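Side-chain contact in CdnC (Chryseobacterium gregarium DSM 19109, PDB 7MGV), which probably uses ATP to install omega-ester macrocycles in a ribosomally made precursor peptide, as an ATP-grasp ligase of graspetide biosynthesis: residues 46-51 with 340-345. Sequence-based numbering, arbitrary orientation.
Sequences NGCEVI and LLCDKA
The side-chain nitrogen ND2 of Asn46 points a weak hydrogen bond at the sulfur of Cys342, with ND2 3.7 Å from SG and an N-H...S angle of 158°; its stronger hydrogen bond runs to a carboxylate oxygen of Asp339. At the other end of the same amide, OD1 accepts a weak hydrogen bond from Lys344, whose NZ stands 3.2 Å away. The bond to Asp339, helped by the two weak ones, probably favours this rotation of the amide. The Lys344 chain turns about its CG-CD bond (chi3 60°), which brings NZ to the amide oxygen, and its CD passes 3.9 Å from Asn46 ND2. Beside this polar patch the two cysteines meet sulfur to sulfur: Cys48 SG and Cys342 SG lie 3.6 Å apart, an apolar contact and far too long for a disulfide. The case illustrates how two helix ends can be brought together by a few side chains, since Gly47 and Asp343, both of positive phi, each complete a Schellman motif ending a helix. The residues following helix 332-341 pack against the turn between helix 35-46 and edge strand 48-54 of the parallel sheet, with Cys342 resting on Ile43 of helix 35-46 and Ile24 of strand 22-28.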
loop_
_atom_site.group_PDB
_atom_site.type_symbol
_atom_site.label_atom_id
_atom_site.label_comp_id
_atom_site.label_asym_id
_atom_site.label_seq_id
_atom_site.Cartn_x
_atom_site.Cartn_y
_atom_site.Cartn_z
ATOM N N ASN A 46 6.819 26.676 18.702
ATOM C CA ASN A 46 5.408 26.846 18.371
ATOM C C ASN A 46 4.485 26.522 19.540
ATOM O O ASN A 46 3.300 26.864 19.482
ATOM C CB ASN A 46 5.043 25.982 17.163
ATOM C CG ASN A 46 5.452 26.622 15.849
ATOM O OD1 ASN A 46 6.107 27.664 15.832
ATOM N ND2 ASN A 46 5.057 26.007 14.739
ATOM N N GLY A 47 4.996 25.891 20.594
ATOM C CA GLY A 47 4.200 25.613 21.770
ATOM C C GLY A 47 3.547 24.254 21.798
ATOM O O GLY A 47 2.545 24.081 22.501
ATOM N N CYS A 48 4.074 23.283 21.058
ATOM C CA CYS A 48 3.519 21.941 21.018
ATOM C C CYS A 48 4.554 20.932 21.495
ATOM O O CYS A 48 5.757 21.207 21.525
ATOM C CB CYS A 48 3.037 21.580 19.608
ATOM S SG CYS A 48 1.759 22.682 18.950
ATOM N N GLU A 49 4.066 19.756 21.875
ATOM C CA GLU A 49 4.911 18.672 22.354
ATOM C C GLU A 49 5.153 17.670 21.234
ATOM O O GLU A 49 4.252 17.374 20.443
ATOM C CB GLU A 49 4.272 17.970 23.555
ATOM C CG GLU A 49 5.172 16.936 24.216
ATOM C CD GLU A 49 4.409 15.966 25.097
ATOM O OE1 GLU A 49 3.241 16.252 25.432
ATOM O OE2 GLU A 49 4.979 14.911 25.450
ATOM N N VAL A 50 6.378 17.153 21.172
ATOM C CA VAL A 50 6.780 16.168 20.175
ATOM C C VAL A 50 6.916 14.817 20.864
ATOM O O VAL A 50 7.596 14.702 21.890
ATOM C CB VAL A 50 8.097 16.568 19.488
ATOM C CG1 VAL A 50 8.738 15.362 18.820
ATOM C CG2 VAL A 50 7.854 17.669 18.474
ATOM N N ILE A 51 6.266 13.801 20.304
ATOM C CA ILE A 51 6.406 12.422 20.755
ATOM C C ILE A 51 7.137 11.655 19.662
ATOM O O ILE A 51 6.629 11.522 18.542
ATOM C CB ILE A 51 5.048 11.780 21.071
ATOM C CG1 ILE A 51 4.355 12.533 22.207
ATOM C CG2 ILE A 51 5.226 10.314 21.435
ATOM C CD1 ILE A 51 3.013 11.953 22.591
ATOM N N LEU A 340 3.163 23.550 9.807
ATOM C CA LEU A 340 2.109 22.696 9.274
ATOM C C LEU A 340 1.650 21.674 10.305
ATOM O O LEU A 340 0.450 21.405 10.428
ATOM C CB LEU A 340 2.596 21.996 8.005
ATOM C CG LEU A 340 1.563 21.172 7.235
ATOM C CD1 LEU A 340 0.677 22.067 6.380
ATOM C CD2 LEU A 340 2.249 20.119 6.379
ATOM N N LEU A 341 2.588 21.096 11.059
ATOM C CA LEU A 341 2.227 20.052 12.013
ATOM C C LEU A 341 1.507 20.619 13.232
ATOM O O LEU A 341 0.735 19.903 13.879
ATOM C CB LEU A 341 3.473 19.277 12.440
ATOM C CG LEU A 341 4.190 18.476 11.351
ATOM C CD1 LEU A 341 5.326 17.655 11.944
ATOM C CD2 LEU A 341 3.212 17.588 10.594
ATOM N N CYS A 342 1.739 21.890 13.557
ATOM C CA CYS A 342 1.081 22.557 14.672
ATOM C C CYS A 342 -0.176 23.309 14.253
ATOM O O CYS A 342 -0.697 24.104 15.041
ATOM C CB CYS A 342 2.047 23.530 15.351
ATOM S SG CYS A 342 3.633 22.818 15.848
ATOM N N ASP A 343 -0.655 23.092 13.024
ATOM C CA ASP A 343 -1.867 23.735 12.509
ATOM C C ASP A 343 -1.724 25.256 12.472
ATOM O O ASP A 343 -2.671 25.995 12.743
ATOM C CB ASP A 343 -3.100 23.320 13.315
ATOM C CG ASP A 343 -4.388 23.453 12.521
ATOM O OD1 ASP A 343 -4.310 23.619 11.285
ATOM O OD2 ASP A 343 -5.479 23.388 13.130
ATOM N N LYS A 344 -0.526 25.726 12.132
ATOM C CA LYS A 344 -0.260 27.147 11.954
ATOM C C LYS A 344 0.043 27.478 10.496
ATOM O O LYS A 344 0.765 28.434 10.205
ATOM C CB LYS A 344 0.885 27.596 12.859
ATOM C CG LYS A 344 0.523 27.620 14.337
ATOM C CD LYS A 344 1.717 27.988 15.202
ATOM C CE LYS A 344 2.256 29.364 14.848
ATOM N NZ LYS A 344 3.594 29.604 15.454
ATOM N N ALA A 345 -0.510 26.693 9.573
ATOM C CA ALA A 345 -0.329 26.893 8.143
ATOM C C ALA A 345 -1.479 26.228 7.428
ATOM O O ALA A 345 -2.050 25.252 7.947
ATOM C CB ALA A 345 1.013 26.315 7.666
#